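Local coordinates for 3-oxoacyl-[acyl-carrier-protein] synthase 3 (Micrococcus luteus NCTC 2665, PDB 4EWP) that probably catalyses the first condensation of bacterial fatty acid synthesis, joining an acetyl-CoA primer to malonyl-ACP with loss of carbon dioxide, at residues T91-H96 and G149-S154; S100-V105 and A116-A121; V156-D161 and W233-Q238; W197-M202 and A338-G343; Y126-A131 and S188-D193. All blocks are in the same frame, centred on the assembly; numbering follows the deposited sequence.

Interaction 1: T91-H96 and G149-S154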
# COMPACT_ATOMS: atom_id res chain seq x y z
N THR A 91 6.87 -2.08 -0.41
CA THR A 91 8.03 -1.19 -0.39
C THR A 91 7.67 0.14 0.25
O THR A 91 6.52 0.58 0.18
CB THR A 91 8.52 -0.90 -1.81
OG1 THR A 91 9.67 -0.06 -1.76
CG2 THR A 91 7.45 -0.17 -2.60
N VAL A 92 8.65 0.81 0.85
CA VAL A 92 8.45 2.16 1.37
C VAL A 92 9.46 3.13 0.79
O VAL A 92 9.57 4.26 1.27
CB VAL A 92 8.57 2.23 2.91
CG1 VAL A 92 7.50 1.38 3.58
CG2 VAL A 92 9.98 1.80 3.38
N THR A 93 10.21 2.71 -0.22
CA THR A 93 11.31 3.56 -0.69
C THR A 93 11.15 4.05 -2.13
O THR A 93 11.99 4.78 -2.64
CB THR A 93 12.70 2.88 -0.50
OG1 THR A 93 12.64 1.51 -0.93
CG2 THR A 93 13.10 2.90 0.94
N PHE A 94 10.06 3.66 -2.78
CA PHE A 94 9.78 4.17 -4.12
C PHE A 94 9.44 5.65 -3.99
O PHE A 94 8.48 6.01 -3.31
CB PHE A 94 8.63 3.37 -4.73
CG PHE A 94 8.34 3.69 -6.19
CD1 PHE A 94 7.06 4.10 -6.58
CD2 PHE A 94 9.31 3.52 -7.17
CE1 PHE A 94 6.77 4.34 -7.92
CE2 PHE A 94 9.03 3.77 -8.51
CZ PHE A 94 7.76 4.18 -8.89
N PRO A 95 10.25 6.52 -4.61
CA PRO A 95 10.22 7.98 -4.43
C PRO A 95 9.13 8.71 -5.21
O PRO A 95 9.39 9.77 -5.78
CB PRO A 95 11.59 8.42 -4.95
CG PRO A 95 11.93 7.40 -5.98
CD PRO A 95 11.37 6.10 -5.47
N HIS A 96 7.94 8.14 -5.23
CA HIS A 96 6.78 8.79 -5.81
C HIS A 96 5.57 8.52 -4.96
O HIS A 96 5.26 7.36 -4.67
CB HIS A 96 6.51 8.25 -7.21
CG HIS A 96 7.61 8.49 -8.18
ND1 HIS A 96 7.65 9.60 -9.00
CD2 HIS A 96 8.72 7.77 -8.46
CE1 HIS A 96 8.74 9.55 -9.75
NE2 HIS A 96 9.41 8.45 -9.44
N GLY A 149 8.80 -8.13 -2.13
CA GLY A 149 9.29 -7.28 -1.06
C GLY A 149 10.53 -6.63 -1.62
O GLY A 149 11.43 -7.34 -2.07
N VAL A 150 10.59 -5.30 -1.63
CA VAL A 150 11.68 -4.61 -2.32
C VAL A 150 11.95 -3.23 -1.72
O VAL A 150 11.02 -2.52 -1.36
CB VAL A 150 11.41 -4.50 -3.86
CG1 VAL A 150 10.03 -3.93 -4.15
CG2 VAL A 150 12.49 -3.68 -4.56
N GLU A 151 13.22 -2.88 -1.58
CA GLU A 151 13.59 -1.62 -0.97
C GLU A 151 14.93 -1.13 -1.50
O GLU A 151 15.86 -1.92 -1.70
CB GLU A 151 13.73 -1.78 0.56
CG GLU A 151 12.53 -2.35 1.31
CD GLU A 151 11.41 -1.35 1.51
OE1 GLU A 151 11.39 -0.31 0.83
OE2 GLU A 151 10.53 -1.61 2.35
N ARG A 152 15.04 0.17 -1.70
CA ARG A 152 16.35 0.79 -1.78
C ARG A 152 16.48 1.67 -0.55
O ARG A 152 16.36 2.90 -0.62
CB ARG A 152 16.57 1.57 -3.09
CG ARG A 152 18.06 1.94 -3.31
CD ARG A 152 18.40 2.34 -4.74
NE ARG A 152 17.73 3.57 -5.16
CZ ARG A 152 17.73 4.05 -6.40
NH1 ARG A 152 18.36 3.40 -7.38
NH2 ARG A 152 17.09 5.18 -6.66
N LEU A 153 16.70 1.02 0.59
CA LEU A 153 16.80 1.70 1.88
C LEU A 153 17.94 2.70 1.91
O LEU A 153 17.92 3.64 2.70
CB LEU A 153 17.01 0.68 3.00
CG LEU A 153 15.86 -0.30 3.29
CD1 LEU A 153 16.33 -1.38 4.23
CD2 LEU A 153 14.69 0.46 3.91
N SER A 154 18.96 2.49 1.08
CA SER A 154 20.10 3.39 1.09
C SER A 154 19.67 4.81 0.70
O SER A 154 20.37 5.78 0.97
CB SER A 154 21.23 2.87 0.20
OG SER A 154 20.77 2.62 -1.11
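E151 reaches from strand 144-152 to the loop T91-T93, which follows strand 86-90. The two strands lie side by side and parallel in the first five-stranded sheet of the thiolase fold, so the contact ties the ends of neighbouring strands together.

The hydrogen bonds centre on one carboxylate oxygen. V92 N donates to E151 OE1 over 3.0 Å in a nearly straight bond (169°), from the syn side and somewhat out of the carboxylate plane. T93 OG1 gives its proton to E151 OE1 at 2.8 Å, almost in line with the C-O bond. The same hydroxyl oxygen accepts from R152 N, with T93 OG1 2.9 Å away. T93 is thus a relay between a side chain and the backbone of the strand. T91 OG1 stands 2.8 Å from V150 O and 3.1 Å from E151 OE1, and its one proton can serve one of them at a time. The bend of E151 at chi2 (-77°) helps to fold the side chain back toward the loop. An alanine in place of E151 would take away the acceptor of V92 N and of the T93 hydroxyl proton, and the loop would probably be able to shift.

The apolar contacts flank this network. T91 CB rests on V150 CG1, and V62 of helix 62-76 packs on T91, T93 and V150. L153 comes within about 5 Å, side chain to side chain, of N306, a predicted active-site residue. On the side facing T93, L153 CD2 lies 4.2 Å from T93 CG2.

Interaction 2: S100-V105 and A116-A121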
# COMPACT_ATOMS: atom_id res chain seq x y z
N SER A 100 1.87 3.85 -8.29
CA SER A 100 2.64 2.85 -7.58
C SER A 100 3.79 2.28 -8.42
O SER A 100 3.83 2.44 -9.64
CB SER A 100 1.73 1.71 -7.16
OG SER A 100 1.25 1.05 -8.32
N ALA A 101 4.70 1.60 -7.75
CA ALA A 101 5.78 0.90 -8.40
C ALA A 101 5.22 -0.36 -9.05
O ALA A 101 5.66 -0.80 -10.12
CB ALA A 101 6.82 0.52 -7.37
N ALA A 102 4.23 -0.94 -8.38
CA ALA A 102 3.62 -2.18 -8.81
C ALA A 102 3.13 -2.08 -10.24
O ALA A 102 3.20 -3.05 -11.01
CB ALA A 102 2.46 -2.55 -7.87
N ALA A 103 2.61 -0.91 -10.60
CA ALA A 103 2.02 -0.73 -11.92
C ALA A 103 3.11 -0.77 -12.98
O ALA A 103 2.90 -1.33 -14.06
CB ALA A 103 1.21 0.58 -11.99
N LEU A 104 4.27 -0.20 -12.66
CA LEU A 104 5.44 -0.33 -13.55
C LEU A 104 5.91 -1.78 -13.64
O LEU A 104 6.18 -2.28 -14.73
CB LEU A 104 6.62 0.53 -13.06
CG LEU A 104 6.59 2.03 -13.33
CD1 LEU A 104 7.75 2.71 -12.61
CD2 LEU A 104 6.65 2.33 -14.83
N VAL A 105 6.01 -2.45 -12.49
CA VAL A 105 6.47 -3.83 -12.46
C VAL A 105 5.55 -4.70 -13.32
O VAL A 105 6.02 -5.47 -14.17
CB VAL A 105 6.56 -4.38 -11.02
CG1 VAL A 105 6.93 -5.88 -11.00
CG2 VAL A 105 7.55 -3.55 -10.19
N ALA A 116 -2.54 -4.11 -9.77
CA ALA A 116 -1.20 -3.92 -9.28
C ALA A 116 -1.25 -2.81 -8.26
O ALA A 116 -1.76 -1.73 -8.57
CB ALA A 116 -0.29 -3.53 -10.44
N TYR A 117 -0.74 -3.05 -7.06
CA TYR A 117 -0.68 -2.00 -6.04
C TYR A 117 0.51 -2.17 -5.11
O TYR A 117 1.02 -3.28 -4.95
CB TYR A 117 -1.97 -1.95 -5.21
CG TYR A 117 -2.31 -3.21 -4.41
CD1 TYR A 117 -2.02 -3.30 -3.05
CD2 TYR A 117 -2.95 -4.29 -5.00
CE1 TYR A 117 -2.35 -4.45 -2.32
CE2 TYR A 117 -3.28 -5.42 -4.28
CZ TYR A 117 -2.99 -5.50 -2.95
OH TYR A 117 -3.34 -6.63 -2.26
N ASP A 118 0.96 -1.07 -4.50
CA ASP A 118 2.01 -1.12 -3.49
C ASP A 118 1.34 -1.17 -2.12
O ASP A 118 0.23 -0.67 -1.95
CB ASP A 118 2.90 0.13 -3.52
CG ASP A 118 3.70 0.26 -4.81
OD1 ASP A 118 3.68 -0.66 -5.67
OD2 ASP A 118 4.38 1.31 -4.96
N VAL A 119 2.04 -1.77 -1.16
CA VAL A 119 1.58 -1.91 0.21
C VAL A 119 2.61 -1.26 1.14
O VAL A 119 3.81 -1.31 0.87
CB VAL A 119 1.45 -3.40 0.58
CG1 VAL A 119 1.61 -3.60 2.07
CG2 VAL A 119 0.12 -3.94 0.10
N SER A 120 2.14 -0.62 2.20
CA SER A 120 3.04 -0.04 3.19
C SER A 120 2.89 -0.76 4.52
O SER A 120 1.94 -0.50 5.28
CB SER A 120 2.77 1.46 3.38
OG SER A 120 3.70 2.03 4.29
N ALA A 121 3.85 -1.64 4.80
CA ALA A 121 3.88 -2.38 6.05
C ALA A 121 5.32 -2.67 6.45
O ALA A 121 5.63 -3.70 7.10
CB ALA A 121 3.07 -3.66 5.92
O HOH W 1 -1.56 0.82 -7.94
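The D118 carboxylate lies at the N-terminal end of helix 101-108, against S100 CB, with D118 CG 3.4 Å from S100 CB. Both its oxygens take a backbone N-H there. A101 N donates to D118 OD2 at 2.8 Å in a nearly straight bond (172°). A102 N donates to D118 OD1, also at 2.8 Å, using the syn lone pair of that oxygen. The two bonds fix the rotation of the buried carboxylate. Its negative charge probably also suits the positive end of the helix dipole.

S100 is the N-cap. Its OG is turned between the backbone N and the carbonyl carbon (chi1 65°) and accepts from A103 N. A water accepts from S100 OG and donates to A116 O, with 2.6 Å between the water and A116 O. Beside these bonds A102 CB meets A116 CB at 3.9 Å and sits 3.3 Å from Y117 O. Small alanines allow the helix and strand axes to approach to 6.1 Å.

D118 and S120 also pair with a strand of the second subunit, so the sheet runs on across the dimer interface. The arrangement is that of a beta-alpha-beta crossover: helix 101-108 links the parallel neighbours 86-90 and 116-120 and covers the sheet.

Interaction 3: V156-D161 and W233-Q238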
# COMPACT_ATOMS: atom_id res chain seq x y z
N VAL A 156 17.21 6.35 2.04
CA VAL A 156 16.71 7.00 3.25
C VAL A 156 17.55 6.77 4.53
O VAL A 156 17.02 6.82 5.64
CB VAL A 156 15.25 6.61 3.53
CG1 VAL A 156 14.32 7.29 2.55
CG2 VAL A 156 15.07 5.09 3.46
N VAL A 157 18.85 6.53 4.38
CA VAL A 157 19.70 6.47 5.56
C VAL A 157 20.49 7.76 5.74
O VAL A 157 20.82 8.44 4.77
CB VAL A 157 20.67 5.26 5.53
CG1 VAL A 157 19.90 3.96 5.66
CG2 VAL A 157 21.52 5.27 4.27
N ASP A 158 20.76 8.11 6.99
CA ASP A 158 21.65 9.22 7.30
C ASP A 158 22.98 8.59 7.67
O ASP A 158 23.06 7.82 8.63
CB ASP A 158 21.10 10.04 8.47
CG ASP A 158 21.96 11.26 8.83
OD1 ASP A 158 23.13 11.34 8.39
OD2 ASP A 158 21.45 12.14 9.56
N PRO A 159 24.04 8.90 6.91
CA PRO A 159 25.38 8.32 7.11
C PRO A 159 25.95 8.61 8.50
O PRO A 159 26.85 7.90 8.96
CB PRO A 159 26.23 9.02 6.04
CG PRO A 159 25.27 9.56 5.05
CD PRO A 159 24.00 9.86 5.79
N THR A 160 25.44 9.65 9.17
CA THR A 160 25.88 9.98 10.52
C THR A 160 25.01 9.32 11.58
O THR A 160 25.27 9.46 12.78
CB THR A 160 25.87 11.51 10.76
OG1 THR A 160 24.53 12.01 10.64
CG2 THR A 160 26.77 12.21 9.76
N ASP A 161 23.97 8.60 11.16
CA ASP A 161 23.06 7.94 12.10
C ASP A 161 23.63 6.64 12.66
O ASP A 161 23.93 5.71 11.91
CB ASP A 161 21.71 7.67 11.43
CG ASP A 161 20.87 6.65 12.19
OD1 ASP A 161 20.52 6.92 13.36
OD2 ASP A 161 20.54 5.58 11.60
N TRP A 233 16.35 16.21 4.24
CA TRP A 233 15.79 15.00 3.64
C TRP A 233 15.49 14.02 4.77
O TRP A 233 16.37 13.68 5.55
CB TRP A 233 16.77 14.40 2.64
CG TRP A 233 16.33 13.08 2.06
CD1 TRP A 233 16.89 11.85 2.30
CD2 TRP A 233 15.25 12.86 1.15
NE1 TRP A 233 16.22 10.88 1.58
CE2 TRP A 233 15.21 11.47 0.87
CE3 TRP A 233 14.31 13.69 0.54
CZ2 TRP A 233 14.27 10.91 0.01
CZ3 TRP A 233 13.38 13.13 -0.32
CH2 TRP A 233 13.37 11.75 -0.57
N PRO A 234 14.23 13.58 4.90
CA PRO A 234 13.89 12.68 6.00
C PRO A 234 14.63 11.36 5.88
O PRO A 234 14.75 10.82 4.77
CB PRO A 234 12.38 12.44 5.82
CG PRO A 234 11.91 13.57 4.98
CD PRO A 234 13.06 13.92 4.07
N THR A 235 15.12 10.84 7.00
CA THR A 235 15.82 9.57 7.00
C THR A 235 15.33 8.69 8.13
O THR A 235 14.73 9.17 9.08
CB THR A 235 17.33 9.76 7.13
OG1 THR A 235 17.61 10.53 8.32
CG2 THR A 235 17.87 10.49 5.92
N LEU A 236 15.60 7.40 8.01
CA LEU A 236 15.14 6.39 8.95
C LEU A 236 15.90 6.47 10.27
O LEU A 236 17.09 6.80 10.32
CB LEU A 236 15.31 5.02 8.30
CG LEU A 236 14.22 3.95 8.38
CD1 LEU A 236 12.84 4.55 8.25
CD2 LEU A 236 14.45 2.92 7.28
N ARG A 237 15.20 6.17 11.36
CA ARG A 237 15.80 6.20 12.69
C ARG A 237 15.08 5.15 13.53
O ARG A 237 13.96 4.74 13.19
CB ARG A 237 15.69 7.62 13.28
CG ARG A 237 15.12 7.72 14.69
CD ARG A 237 13.60 7.69 14.72
NE ARG A 237 13.10 6.79 15.77
CZ ARG A 237 13.22 7.02 17.07
NH1 ARG A 237 13.83 8.11 17.51
NH2 ARG A 237 12.74 6.14 17.94
N GLN A 238 15.71 4.69 14.60
CA GLN A 238 15.03 3.77 15.50
C GLN A 238 15.52 3.87 16.94
O GLN A 238 16.67 4.21 17.20
CB GLN A 238 15.17 2.33 15.02
CG GLN A 238 16.54 1.73 15.29
CD GLN A 238 16.62 0.26 14.96
OE1 GLN A 238 15.60 -0.39 14.72
NE2 GLN A 238 17.83 -0.28 14.94
O HOH W 2 19.70 6.40 8.80
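D158 OD1 is gripped twice by T160, while D158 CB packs against T235 across the contact. T160 N donates to D158 OD1 at 3.0 Å, which makes an Asx turn, and T160 OG1 gives it a second proton at 2.7 Å. Both reach it from the same face, above the carboxylate plane. A type I turn from D158 to D161 coincides with it. An alanine at D158 would keep the CB that touches T235 OG1 but take away the acceptor of T160 N and of the T160 hydroxyl, and the turn would probably lose some of its rigidity.

The direct bond between the segments is L236 N to V156 O, 2.8 Å and nearly straight (170°). It holds the loop to the start of strand 236-238, which forms a two-stranded antiparallel sheet with strand 200-202. A water adds a second bridge: it accepts from D158 N and donates to D161 OD2 and to L236 O. D161 is held further by S163 and I164.

The V156 side chain packs beside these bonds. Its CG1, anti to the carbonyl carbon, approaches W233 obliquely. The indole is itself tied by W233 NE1 to D155 O. The L236 side chain is about 7 Å from that of C123, the predicted active-site cysteine. L236 CD2 lies 4.4 Å from V156 CG2.

Interaction 4: W197-M202 and A338-G343; sequences WSTISM and AGLVYG
W197, T199 and I200 meet A338, G339 and L340 in a partly buried contact of apolar groups and one bridging water, with no direct hydrogen bond. It joins the start of strand 200-202 and the loop before it to the turn between strands 330-337 and 341-348.

I200 carries the apolar part. Its CB is 3.7 Å from A338 CB, and A338 CB also lies 3.4 Å from I200 O. I200 CG1 is anti to the carbonyl carbon (chi1 -55°). Beyond it, I200 CD1 comes close to A338 N and meets L340 CD2 at 4.2 Å. T199 CB touches the same methyl of L340.

Strands 330-337 and 341-348 are antiparallel neighbours in the second five-stranded sheet of the thiolase fold. Their connecting turn has a cis peptide between G339 and L340. G339 has backbone angles at which a CB would be jammed against the carbonyl oxygen of A338, so the position calls for glycine. The I200 side chain is about 6 Å from that of C123, the predicted active-site cysteine.

G339 O points at W197. It accepts a CA-H...O contact from W197 CA at 3.0 Å and lies 3.4 Å from W197 CD1, approaching the indole obliquely. The indole also belongs to the dimer interface: W197 NE1 donates to S100 O of the second subunit, and H96 of that subunit stacks edge-to-face with the ring. The water accepts from G339 N at 2.9 Å and from I200 N at 3.2 Å.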
# COMPACT_ATOMS: atom_id res chain seq x y z
N TRP A 197 4.06 3.78 17.09
CA TRP A 197 4.36 4.26 15.73
C TRP A 197 5.75 4.91 15.63
O TRP A 197 6.44 4.76 14.63
CB TRP A 197 3.27 5.25 15.28
CG TRP A 197 3.21 5.61 13.81
CD1 TRP A 197 2.59 4.91 12.81
CD2 TRP A 197 3.71 6.82 13.20
NE1 TRP A 197 2.70 5.59 11.61
CE2 TRP A 197 3.39 6.76 11.82
CE3 TRP A 197 4.43 7.92 13.67
CZ2 TRP A 197 3.75 7.76 10.93
CZ3 TRP A 197 4.78 8.92 12.77
CH2 TRP A 197 4.45 8.83 11.42
N SER A 198 6.18 5.58 16.69
CA SER A 198 7.41 6.35 16.61
C SER A 198 8.67 5.55 16.91
O SER A 198 9.78 6.08 16.80
CB SER A 198 7.34 7.58 17.53
OG SER A 198 7.58 7.20 18.88
N THR A 199 8.52 4.27 17.26
CA THR A 199 9.68 3.44 17.64
C THR A 199 10.71 3.28 16.52
O THR A 199 11.91 3.38 16.75
CB THR A 199 9.24 2.07 18.21
OG1 THR A 199 8.55 2.29 19.44
CG2 THR A 199 10.46 1.18 18.48
N ILE A 200 10.21 3.04 15.31
CA ILE A 200 11.02 3.06 14.10
C ILE A 200 10.28 4.04 13.18
O ILE A 200 9.10 3.84 12.89
CB ILE A 200 11.03 1.67 13.42
CG1 ILE A 200 11.50 0.60 14.39
CG2 ILE A 200 11.89 1.67 12.17
CD1 ILE A 200 11.31 -0.82 13.82
N SER A 201 10.95 5.09 12.74
CA SER A 201 10.27 6.15 12.01
C SER A 201 11.26 7.04 11.28
O SER A 201 12.46 6.86 11.44
CB SER A 201 9.45 7.00 12.98
OG SER A 201 10.28 7.67 13.90
N MET A 202 10.76 7.98 10.48
CA MET A 202 11.61 8.94 9.79
C MET A 202 11.91 10.09 10.74
O MET A 202 11.18 10.30 11.69
CB MET A 202 10.92 9.47 8.54
CG MET A 202 10.39 8.40 7.59
SD MET A 202 11.73 7.41 6.89
CE MET A 202 12.57 8.59 5.86
N ALA A 338 8.50 -1.08 11.37
CA ALA A 338 7.90 0.21 11.72
C ALA A 338 6.36 0.18 11.67
O ALA A 338 5.76 -0.37 10.75
CB ALA A 338 8.44 1.30 10.80
N GLY A 339 5.73 0.77 12.68
CA GLY A 339 4.28 0.75 12.74
C GLY A 339 3.72 0.93 14.14
O GLY A 339 3.04 1.92 14.42
N LEU A 340 4.00 -0.03 15.02
CA LEU A 340 4.74 -1.24 14.68
C LEU A 340 3.79 -2.22 13.98
O LEU A 340 2.59 -2.23 14.25
CB LEU A 340 5.31 -1.85 15.96
CG LEU A 340 6.44 -1.10 16.70
CD1 LEU A 340 6.63 -1.62 18.13
CD2 LEU A 340 7.74 -1.22 15.92
N VAL A 341 4.33 -3.04 13.08
CA VAL A 341 3.54 -4.08 12.43
C VAL A 341 4.31 -5.40 12.36
O VAL A 341 5.55 -5.41 12.39
CB VAL A 341 3.07 -3.68 11.01
CG1 VAL A 341 2.10 -2.50 11.07
CG2 VAL A 341 4.27 -3.38 10.10
N TYR A 342 3.58 -6.51 12.27
CA TYR A 342 4.17 -7.83 12.15
C TYR A 342 3.27 -8.80 11.38
O TYR A 342 2.06 -8.64 11.36
CB TYR A 342 4.44 -8.42 13.53
CG TYR A 342 3.20 -8.54 14.39
CD1 TYR A 342 2.87 -7.56 15.33
CD2 TYR A 342 2.36 -9.63 14.27
CE1 TYR A 342 1.74 -7.68 16.12
CE2 TYR A 342 1.23 -9.76 15.05
CZ TYR A 342 0.92 -8.78 15.97
OH TYR A 342 -0.21 -8.92 16.75
N GLY A 343 3.87 -9.82 10.78
CA GLY A 343 3.12 -10.86 10.10
C GLY A 343 3.89 -12.17 10.08
O GLY A 343 5.13 -12.16 9.95
O HOH W 3 7.20 2.30 14.61

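Interaction 5: Y126-A131 and S188-D193; sequences YCYGVA and SVWGSD
Helix 126-131 passes strand 189-192 at 122° between their directions, with the axes 9.6 Å apart at the nearest. The gap is filled by the side chains of Y128, A131 and W190.

W190 touches both of the others. With CG between the backbone N and the carbonyl carbon (chi1 57°), the indole is held on the side of the strand that faces the helix. The edge of its six-membered ring meets the face of Y128 in a T-shaped pair, with W190 CE3 3.5 Å above the centre of the phenol ring. The planes are turned 69° apart. One face of the same indole ring receives A131 CB, 3.6 Å from the centroid of the six-membered ring and almost on its normal, a CH-pi contact. W190 is thus fixed by its face and by its edge at once. S188 OG lies 3.3 Å from A131 CB and is a hydrogen-bond partner of Q345 NE2, which C127 O also accepts from.

The Y128 hydroxyl bonds to the backbone of the strand. Y128 OH donates to G191 O at 2.8 Å, coming from above the carbonyl plane. The same hydroxyl takes a bond from A116 N of the second subunit. P115 of that subunit packs on both Y128 and W190, so the aromatic pair lies against the dimer interface.

Strand 189-192 is an outermost strand, within this chain, of the second five-stranded sheet. Helix 125-138 starts just after C123, the predicted active-site cysteine. Such a buried helix, packed against a sheet and following the cysteine, belongs to the central helical layer of the layered thiolase fold.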
# COMPACT_ATOMS: atom_id res chain seq x y z
N TYR A 126 6.50 -8.09 3.32
CA TYR A 126 6.40 -9.33 2.56
C TYR A 126 5.39 -10.29 3.20
O TYR A 126 4.58 -10.89 2.50
CB TYR A 126 7.76 -9.98 2.41
CG TYR A 126 7.70 -11.46 2.13
CD1 TYR A 126 7.78 -12.37 3.17
CD2 TYR A 126 7.59 -11.94 0.84
CE1 TYR A 126 7.74 -13.72 2.94
CE2 TYR A 126 7.56 -13.30 0.59
CZ TYR A 126 7.65 -14.18 1.65
OH TYR A 126 7.60 -15.54 1.44
N CYS A 127 5.41 -10.41 4.53
CA CYS A 127 4.44 -11.27 5.22
C CYS A 127 3.00 -10.74 5.11
O CYS A 127 2.05 -11.53 5.08
CB CYS A 127 4.83 -11.50 6.68
SG CYS A 127 6.22 -12.66 6.88
N TYR A 128 2.84 -9.42 5.07
CA TYR A 128 1.54 -8.80 4.81
C TYR A 128 1.14 -9.13 3.37
O TYR A 128 -0.01 -9.45 3.10
CB TYR A 128 1.59 -7.26 4.99
CG TYR A 128 1.14 -6.75 6.35
CD1 TYR A 128 1.84 -7.10 7.52
CD2 TYR A 128 0.03 -5.91 6.48
CE1 TYR A 128 1.43 -6.63 8.78
CE2 TYR A 128 -0.39 -5.44 7.73
CZ TYR A 128 0.31 -5.80 8.87
OH TYR A 128 -0.11 -5.32 10.10
N GLY A 129 2.10 -9.06 2.45
CA GLY A 129 1.86 -9.41 1.06
C GLY A 129 1.38 -10.84 0.93
O GLY A 129 0.45 -11.14 0.19
N VAL A 130 1.99 -11.75 1.69
CA VAL A 130 1.63 -13.16 1.59
C VAL A 130 0.23 -13.38 2.16
O VAL A 130 -0.54 -14.14 1.59
CB VAL A 130 2.70 -14.06 2.28
CG1 VAL A 130 2.18 -15.49 2.46
CG2 VAL A 130 4.00 -14.04 1.46
N ALA A 131 -0.09 -12.70 3.26
CA ALA A 131 -1.43 -12.81 3.85
C ALA A 131 -2.46 -12.39 2.81
O ALA A 131 -3.48 -13.06 2.61
CB ALA A 131 -1.54 -11.93 5.09
N SER A 188 -2.58 -16.77 8.50
CA SER A 188 -1.69 -15.69 8.90
C SER A 188 -1.93 -15.23 10.33
O SER A 188 -3.07 -15.16 10.79
CB SER A 188 -1.80 -14.51 7.94
OG SER A 188 -1.15 -14.80 6.71
N VAL A 189 -0.84 -14.95 11.03
CA VAL A 189 -0.88 -14.27 12.32
C VAL A 189 -0.21 -12.90 12.13
O VAL A 189 1.01 -12.81 11.98
CB VAL A 189 -0.15 -15.08 13.41
CG1 VAL A 189 -0.20 -14.32 14.75
CG2 VAL A 189 -0.80 -16.46 13.55
N TRP A 190 -1.02 -11.85 12.07
CA TRP A 190 -0.47 -10.56 11.71
C TRP A 190 -1.20 -9.48 12.48
O TRP A 190 -2.36 -9.65 12.90
CB TRP A 190 -0.48 -10.34 10.18
CG TRP A 190 -1.85 -10.46 9.50
CD1 TRP A 190 -2.91 -11.21 9.90
CD2 TRP A 190 -2.26 -9.79 8.30
NE1 TRP A 190 -3.97 -11.04 9.04
CE2 TRP A 190 -3.60 -10.18 8.04
CE3 TRP A 190 -1.64 -8.90 7.42
CZ2 TRP A 190 -4.32 -9.72 6.93
CZ3 TRP A 190 -2.36 -8.43 6.32
CH2 TRP A 190 -3.69 -8.84 6.09
N GLY A 191 -0.52 -8.36 12.70
CA GLY A 191 -1.09 -7.32 13.54
C GLY A 191 -0.29 -6.04 13.53
O GLY A 191 0.66 -5.88 12.76
N SER A 192 -0.69 -5.13 14.41
CA SER A 192 -0.11 -3.80 14.47
C SER A 192 -0.16 -3.30 15.90
O SER A 192 -0.97 -3.75 16.71
CB SER A 192 -0.91 -2.84 13.58
OG SER A 192 -2.14 -2.49 14.22
N ASP A 193 0.71 -2.36 16.22
CA ASP A 193 0.54 -1.58 17.44
C ASP A 193 0.95 -0.15 17.16
O ASP A 193 2.10 0.23 17.35
CB ASP A 193 1.34 -2.14 18.61
CG ASP A 193 1.12 -1.34 19.89
OD1 ASP A 193 0.34 -0.36 19.86
OD2 ASP A 193 1.72 -1.68 20.92

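How the interactions relate
Interactions 1 and 2 share the first five-stranded sheet, their centres 10 Å apart. Interaction 2 is nested along the chain inside the loop that interaction 1 closes, and F94 packs on the start of helix 101-108. Interactions 4 and 5 share the second sheet, where 341-348 and 189-192 are neighbours. Interactions 3 and 4 meet through paired strands 236-238 and 200-202, and their segments alternate along the chain. L153 touches L236 between interactions 1 and 3, while A121 joins interaction 2 to both 4 and 5. Interactions 3 and 5 are farthest apart, about 26 Å between centres. All five touch the second subunit. Together they link both sheets and the dimer interface around the predicted active-site residues, which 1, 3 and 4 approach.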